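Local atomic coordinates of glucose-6-phosphate isomerase like protein (Thermus thermophilus, PDB entry 1WIW), a protein that belongs to the PGI/PMI family and probably isomerises phosphorylated sugars, as glucose-6-phosphate and mannose-6-phosphate isomerases do. Residues T15-A18 and L19-D23; R129-D132 and E133-E137; S169-F172 and R173-G177. All blocks are in the same frame, centred on the assembly; numbering follows the deposited sequence.

In the fold
The three contacts follow one another along the chain, and each ties side chains a few residues apart. Contact 1 is the short helix 17-23 with the two residues leading into it, contact 2 the middle of helix 125-139, and contact 3 the loop and helix start after strand 164-168. All three set apolar side chains on the long helix 251-272, at different places. The polar residues of contacts 1 and 2 lie mostly toward the surface: Glu20 is partly exposed, and the ion pair Arg129-Glu133 is exposed. In contact 3, the nearest to the chain's centre, Ser169 and Glu176 are buried, and they lock a turn onto a helix. Contacts 1 and 2 have centres about 17 Å apart.

Contact 1. Residues T15-A18 and L19-D23; sequences TGLA and LELRD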
loop_
_atom_site.group_PDB
_atom_site.type_symbol
_atom_site.label_atom_id
_atom_site.label_comp_id
_atom_site.label_asym_id
_atom_site.label_seq_id
_atom_site.Cartn_x
_atom_site.Cartn_y
_atom_site.Cartn_z
ATOM N N THR B 15 5.809 -0.241 29.654
ATOM C CA THR B 15 4.413 -0.670 29.693
ATOM C C THR B 15 4.232 -2.178 29.557
ATOM O O THR B 15 3.109 -2.678 29.582
ATOM C CB THR B 15 3.578 0.035 28.604
ATOM O OG1 THR B 15 4.157 -0.208 27.317
ATOM C CG2 THR B 15 3.533 1.529 28.860
ATOM N N GLY B 16 5.338 -2.902 29.416
ATOM C CA GLY B 16 5.267 -4.350 29.302
ATOM C C GLY B 16 4.563 -4.906 28.075
ATOM O O GLY B 16 3.588 -5.647 28.195
ATOM N N LEU B 17 5.055 -4.572 26.888
ATOM C CA LEU B 17 4.440 -5.084 25.671
ATOM C C LEU B 17 4.781 -6.570 25.520
ATOM O O LEU B 17 4.044 -7.321 24.889
ATOM C CB LEU B 17 4.930 -4.302 24.448
ATOM C CG LEU B 17 4.198 -4.587 23.133
ATOM C CD1 LEU B 17 2.725 -4.233 23.296
ATOM C CD2 LEU B 17 4.816 -3.775 21.993
ATOM N N ALA B 18 5.895 -6.990 26.113
ATOM C CA ALA B 18 6.305 -8.389 26.035
ATOM C C ALA B 18 5.214 -9.267 26.646
ATOM O O ALA B 18 4.898 -10.336 26.127
ATOM C CB ALA B 18 7.624 -8.593 26.769
ATOM N N LEU B 19 4.630 -8.803 27.747
ATOM C CA LEU B 19 3.568 -9.561 28.404
ATOM C C LEU B 19 2.313 -9.601 27.527
ATOM O O LEU B 19 1.668 -10.641 27.405
ATOM C CB LEU B 19 3.233 -8.943 29.767
ATOM C CG LEU B 19 1.979 -9.494 30.462
ATOM C CD1 LEU B 19 2.122 -10.996 30.693
ATOM C CD2 LEU B 19 1.761 -8.760 31.774
ATOM N N GLU B 20 1.967 -8.471 26.922
ATOM C CA GLU B 20 0.786 -8.416 26.063
ATOM C C GLU B 20 0.976 -9.318 24.839
ATOM O O GLU B 20 0.049 -10.013 24.416
ATOM C CB GLU B 20 0.503 -6.973 25.620
ATOM C CG GLU B 20 -0.793 -6.822 24.839
ATOM C CD GLU B 20 -1.148 -5.371 24.520
ATOM O OE1 GLU B 20 -2.176 -5.150 23.836
ATOM O OE2 GLU B 20 -0.412 -4.455 24.957
ATOM N N LEU B 21 2.178 -9.302 24.275
ATOM C CA LEU B 21 2.485 -10.142 23.121
ATOM C C LEU B 21 2.304 -11.599 23.520
ATOM O O LEU B 21 1.705 -12.390 22.784
ATOM C CB LEU B 21 3.933 -9.914 22.667
ATOM C CG LEU B 21 4.222 -8.680 21.800
ATOM C CD1 LEU B 21 5.724 -8.399 21.767
ATOM C CD2 LEU B 21 3.683 -8.918 20.389
ATOM N N ARG B 22 2.826 -11.950 24.692
ATOM C CA ARG B 22 2.731 -13.318 25.183
ATOM C C ARG B 22 1.305 -13.809 25.413
ATOM O O ARG B 22 0.975 -14.945 25.081
ATOM C CB ARG B 22 3.506 -13.478 26.492
ATOM C CG ARG B 22 3.509 -14.916 26.999
ATOM C CD ARG B 22 4.244 -15.067 28.318
ATOM N NE ARG B 22 4.504 -16.472 28.624
ATOM C CZ ARG B 22 3.559 -17.387 28.824
ATOM N NH1 ARG B 22 3.894 -18.643 29.094
ATOM N NH2 ARG B 22 2.279 -17.048 28.760
ATOM N N ASP B 23 0.463 -12.952 25.983
ATOM C CA ASP B 23 -0.918 -13.330 26.296
ATOM C C ASP B 23 -1.969 -12.974 25.245
ATOM O O ASP B 23 -3.165 -13.116 25.498
ATOM C CB ASP B 23 -1.337 -12.699 27.631
ATOM C CG ASP B 23 -0.548 -13.237 28.816
ATOM O OD1 ASP B 23 0.217 -14.213 28.645
ATOM O OD2 ASP B 23 -0.705 -12.685 29.925
HETATM O O HOH W 1 1.227 -3.508 27.078
#
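The start of helix 17-23 is folded together here, with Gly16 at the N-cap position and the side chains of Leu17, Glu20 and Leu21 meeting one turn apart. Gly16 has a positive phi of 65°, and its carbonyl gives the helix a loose beginning, since the bonds it accepts from Leu19 N and Glu20 N are both weak. The next turn is tighter: Leu21 N donates to Leu17 O at 2.8 Å, and Arg22 N to Ala18 O at 3.0 Å. Asp13, earlier in the chain, accepts hydrogen bonds from Leu17 N and Ala18 N with its two carboxylate oxygens.

Leu17 and Leu21 are both buried and pack along one side of the helix, CG to CG at 4.3 Å. Leu21 also lays its CB and CG over Leu17 O, each at 3.4 Å, and its side chain touches Ala263, Trp264 and Tyr267 of helix 251-272. The Glu20 chain is fully extended, with CG anti to the backbone N (chi1 -174°), and this carries its carboxylate back beside Leu17, where Glu20 OE2 lies 3.6 Å from Leu17 CD1. A water sits 2.8 Å from Glu20 OE2 and 3.2 Å from Thr15 O, placed to link the two. The other oxygen, OE1, is held by a salt bridge to Arg113 and a hydrogen bond with Ser107. What results is a helix N-terminus with glycine at the N-cap and an i to i+4 leucine pair on its buried side, Leu21 packed on helix 251-272, as in an amphipathic helix.

Contact 2. Residues R129-D132 and E133-E137; sequences RSVD and EALLE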
loop_
_atom_site.group_PDB
_atom_site.type_symbol
_atom_site.label_atom_id
_atom_site.label_comp_id
_atom_site.label_asym_id
_atom_site.label_seq_id
_atom_site.Cartn_x
_atom_site.Cartn_y
_atom_site.Cartn_z
ATOM N N ARG B 129 -9.829 -21.057 15.772
ATOM C CA ARG B 129 -9.018 -22.037 16.477
ATOM C C ARG B 129 -7.697 -22.293 15.750
ATOM O O ARG B 129 -6.660 -22.425 16.392
ATOM C CB ARG B 129 -9.775 -23.361 16.659
ATOM C CG ARG B 129 -8.910 -24.450 17.293
ATOM C CD ARG B 129 -9.707 -25.691 17.682
ATOM N NE ARG B 129 -10.138 -25.650 19.077
ATOM C CZ ARG B 129 -9.309 -25.659 20.121
ATOM N NH1 ARG B 129 -7.995 -25.709 19.932
ATOM N NH2 ARG B 129 -9.794 -25.614 21.357
ATOM N N SER B 130 -7.725 -22.349 14.417
ATOM C CA SER B 130 -6.496 -22.593 13.659
ATOM C C SER B 130 -5.536 -21.401 13.796
ATOM O O SER B 130 -4.315 -21.569 13.801
ATOM C CB SER B 130 -6.806 -22.851 12.177
ATOM O OG SER B 130 -7.223 -21.671 11.511
ATOM N N VAL B 131 -6.093 -20.199 13.905
ATOM C CA VAL B 131 -5.276 -18.996 14.073
ATOM C C VAL B 131 -4.600 -19.035 15.449
ATOM O O VAL B 131 -3.393 -18.845 15.569
ATOM C CB VAL B 131 -6.139 -17.723 13.982
ATOM C CG1 VAL B 131 -5.357 -16.514 14.507
ATOM C CG2 VAL B 131 -6.569 -17.493 12.541
ATOM N N ASP B 132 -5.398 -19.272 16.487
ATOM C CA ASP B 132 -4.875 -19.351 17.849
ATOM C C ASP B 132 -3.820 -20.452 17.971
ATOM O O ASP B 132 -2.795 -20.275 18.628
ATOM C CB ASP B 132 -6.016 -19.627 18.834
ATOM C CG ASP B 132 -6.927 -18.426 19.031
ATOM O OD1 ASP B 132 -7.957 -18.566 19.724
ATOM O OD2 ASP B 132 -6.612 -17.342 18.501
ATOM N N GLU B 133 -4.080 -21.596 17.348
ATOM C CA GLU B 133 -3.135 -22.712 17.405
ATOM C C GLU B 133 -1.794 -22.314 16.795
ATOM O O GLU B 133 -0.737 -22.622 17.341
ATOM C CB GLU B 133 -3.712 -23.927 16.670
ATOM C CG GLU B 133 -4.822 -24.623 17.445
ATOM C CD GLU B 133 -5.589 -25.635 16.614
ATOM O OE1 GLU B 133 -6.355 -26.423 17.210
ATOM O OE2 GLU B 133 -5.440 -25.639 15.372
ATOM N N ALA B 134 -1.850 -21.623 15.664
ATOM C CA ALA B 134 -0.651 -21.168 14.974
ATOM C C ALA B 134 0.122 -20.152 15.819
ATOM O O ALA B 134 1.349 -20.218 15.922
ATOM C CB ALA B 134 -1.030 -20.558 13.632
ATOM N N LEU B 135 -0.592 -19.212 16.430
ATOM C CA LEU B 135 0.068 -18.211 17.255
ATOM C C LEU B 135 0.661 -18.824 18.518
ATOM O O LEU B 135 1.726 -18.405 18.963
ATOM C CB LEU B 135 -0.898 -17.075 17.615
ATOM C CG LEU B 135 -0.860 -15.873 16.653
ATOM C CD1 LEU B 135 -1.159 -16.319 15.230
ATOM C CD2 LEU B 135 -1.874 -14.819 17.103
ATOM N N LEU B 136 -0.012 -19.819 19.091
ATOM C CA LEU B 136 0.506 -20.458 20.299
ATOM C C LEU B 136 1.766 -21.249 19.952
ATOM O O LEU B 136 2.694 -21.336 20.755
ATOM C CB LEU B 136 -0.547 -21.379 20.923
ATOM C CG LEU B 136 -1.780 -20.709 21.546
ATOM C CD1 LEU B 136 -2.755 -21.792 21.981
ATOM C CD2 LEU B 136 -1.376 -19.838 22.740
ATOM N N GLU B 137 1.802 -21.819 18.750
ATOM C CA GLU B 137 2.976 -22.567 18.322
ATOM C C GLU B 137 4.120 -21.571 18.143
ATOM O O GLU B 137 5.222 -21.779 18.651
ATOM C CB GLU B 137 2.689 -23.314 17.007
ATOM C CG GLU B 137 3.854 -24.162 16.498
ATOM C CD GLU B 137 3.408 -25.334 15.630
ATOM O OE1 GLU B 137 2.661 -26.207 16.131
ATOM O OE2 GLU B 137 3.803 -25.395 14.443
#
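Arg129 leaves the helix with CG anti to the backbone N and then bends at chi3 (-94°), while Glu133, one turn on, holds CG anti to its own carbonyl carbon and runs out extended; the two side chains therefore converge. Arg129 NH1 donates to Glu133 OE1 at 3.3 Å with an N-H...O angle of 160°, a salt bridge of rather long reach. The oxygen lies at the edge of the guanidinium, near its plane, but is met on its anti side, somewhat out of the carboxylate plane, and the two flat groups are twisted 51° apart. Glu133 OE1 also rests against Arg129 CG at 3.2 Å, and Glu133 CG passes 3.1 Å from Arg129 O.

This is an i to i+4 ion pair on the exposed side of helix 125-139, whose backbone carries the regular alpha-helical bonds, such as Leu135 N to Val131 O at 3.0 Å. On the buried side Val131 CG1 approaches Leu135 CD1 at 4.3 Å, and the pair faces Leu252, Met256 and Tyr260 of helix 251-272. Leu136 folds CG over Asp132 O at 3.1 Å, while Asp132 OD2 is hydrogen-bonded to Tyr112.

Contact 3. Residues S169-F172 and R173-G177; sequences SPLF and RPLEG
Ser169 to Phe172 form a type I beta turn, closed by Phe172 N to Ser169 O at 3.1 Å; the chain then extends at Phe172 and coils into helix 174-185, where Leu175 N bonds back to Phe172 O at 3.0 Å. That carbonyl is gripped twice, because Ser169 OG also donates to it at 2.7 Å from the opposite face of its plane. Ser169 can do this because chi1 of 59° sets OG between its backbone N and carbonyl carbon, which points OG at Phe172 O. The same hydroxyl accepts a weak bond from Glu176 N.

Glu176 answers from the helix. Its chain is extended beyond CG, and OE1 takes Ser169 N on its anti lone pair at 2.7 Å, while Arg173 NE reaches Glu176 OE1 on the syn side, also at 2.7 Å, in a salt bridge that comes in obliquely, tilted out of both planes. Two donors, one on each side of that oxygen, fix the rotation of the carboxylate. Arg173, bent at chi2 and chi3 to fold back toward Glu176, in turn gives NH1 and NH2 to the carbonyls of Pro195 and Pro196.

All this makes up the connection from strand 164-168 into helix 174-185, in the part of the chain assigned to the C-terminal SIS domain, whose parallel strands alternate with helices. Away from the polar cluster, Pro174 lays CD over the centre of the Phe172 ring, 3.6 Å from the centroid, in a CH-pi contact. The ring also touches Phe49 and Leu53 of helix 48-54, and Leu171 CD2 meets Leu175 CD2 at 4.3 Å, both leucines leaning on Leu258 of helix 251-272.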
loop_
_atom_site.group_PDB
_atom_site.type_symbol
_atom_site.label_atom_id
_atom_site.label_comp_id
_atom_site.label_asym_id
_atom_site.label_seq_id
_atom_site.Cartn_x
_atom_site.Cartn_y
_atom_site.Cartn_z
ATOM N N SER B 169 4.638 -9.842 0.881
ATOM C CA SER B 169 3.795 -10.965 1.285
ATOM C C SER B 169 2.825 -11.400 0.189
ATOM O O SER B 169 1.658 -11.007 0.181
ATOM C CB SER B 169 2.998 -10.599 2.538
ATOM O OG SER B 169 2.172 -9.467 2.305
ATOM N N PRO B 170 3.300 -12.235 -0.742
ATOM C CA PRO B 170 2.525 -12.761 -1.872
ATOM C C PRO B 170 1.225 -13.472 -1.476
ATOM O O PRO B 170 0.203 -13.311 -2.139
ATOM C CB PRO B 170 3.502 -13.728 -2.544
ATOM C CG PRO B 170 4.835 -13.180 -2.201
ATOM C CD PRO B 170 4.674 -12.767 -0.760
ATOM N N LEU B 171 1.271 -14.267 -0.406
ATOM C CA LEU B 171 0.090 -15.011 0.030
ATOM C C LEU B 171 -1.089 -14.089 0.317
ATOM O O LEU B 171 -2.244 -14.498 0.211
ATOM C CB LEU B 171 0.401 -15.863 1.268
ATOM C CG LEU B 171 0.346 -15.241 2.665
ATOM C CD1 LEU B 171 0.325 -16.355 3.718
ATOM C CD2 LEU B 171 1.536 -14.314 2.870
ATOM N N PHE B 172 -0.791 -12.847 0.682
ATOM C CA PHE B 172 -1.816 -11.851 0.972
ATOM C C PHE B 172 -1.103 -10.504 1.031
ATOM O O PHE B 172 -0.473 -10.167 2.039
ATOM C CB PHE B 172 -2.490 -12.155 2.309
ATOM C CG PHE B 172 -3.729 -11.350 2.557
ATOM C CD1 PHE B 172 -3.827 -10.529 3.668
ATOM C CD2 PHE B 172 -4.808 -11.426 1.682
ATOM C CE1 PHE B 172 -4.982 -9.794 3.913
ATOM C CE2 PHE B 172 -5.969 -10.694 1.916
ATOM C CZ PHE B 172 -6.054 -9.875 3.038
ATOM N N ARG B 173 -1.201 -9.743 -0.056
ATOM C CA ARG B 173 -0.522 -8.456 -0.158
ATOM C C ARG B 173 -0.797 -7.458 0.966
ATOM O O ARG B 173 0.108 -6.734 1.381
ATOM C CB ARG B 173 -0.816 -7.814 -1.521
ATOM C CG ARG B 173 -0.289 -8.616 -2.719
ATOM C CD ARG B 173 1.222 -8.840 -2.647
ATOM N NE ARG B 173 1.951 -7.581 -2.527
ATOM C CZ ARG B 173 2.204 -6.753 -3.536
ATOM N NH1 ARG B 173 2.867 -5.623 -3.313
ATOM N NH2 ARG B 173 1.821 -7.064 -4.771
ATOM N N PRO B 174 -2.040 -7.400 1.477
ATOM C CA PRO B 174 -2.300 -6.441 2.558
ATOM C C PRO B 174 -1.483 -6.686 3.831
ATOM O O PRO B 174 -1.400 -5.811 4.694
ATOM C CB PRO B 174 -3.802 -6.580 2.788
ATOM C CG PRO B 174 -4.314 -6.901 1.414
ATOM C CD PRO B 174 -3.307 -7.934 0.942
ATOM N N LEU B 175 -0.875 -7.867 3.950
ATOM C CA LEU B 175 -0.068 -8.168 5.130
ATOM C C LEU B 175 1.129 -7.214 5.218
ATOM O O LEU B 175 1.500 -6.776 6.310
ATOM C CB LEU B 175 0.432 -9.619 5.100
ATOM C CG LEU B 175 1.448 -10.003 6.195
ATOM C CD1 LEU B 175 0.837 -9.791 7.580
ATOM C CD2 LEU B 175 1.877 -11.460 6.019
ATOM N N GLU B 176 1.722 -6.893 4.070
ATOM C CA GLU B 176 2.881 -5.992 4.010
ATOM C C GLU B 176 2.592 -4.677 4.728
ATOM O O GLU B 176 3.392 -4.205 5.540
ATOM C CB GLU B 176 3.243 -5.700 2.550
ATOM C CG GLU B 176 3.611 -6.939 1.760
ATOM C CD GLU B 176 3.469 -6.750 0.263
ATOM O OE1 GLU B 176 3.718 -7.721 -0.471
ATOM O OE2 GLU B 176 3.107 -5.639 -0.178
ATOM N N GLY B 177 1.443 -4.090 4.408
ATOM C CA GLY B 177 1.046 -2.839 5.024
ATOM C C GLY B 177 0.874 -2.978 6.524
ATOM O O GLY B 177 1.273 -2.096 7.278
#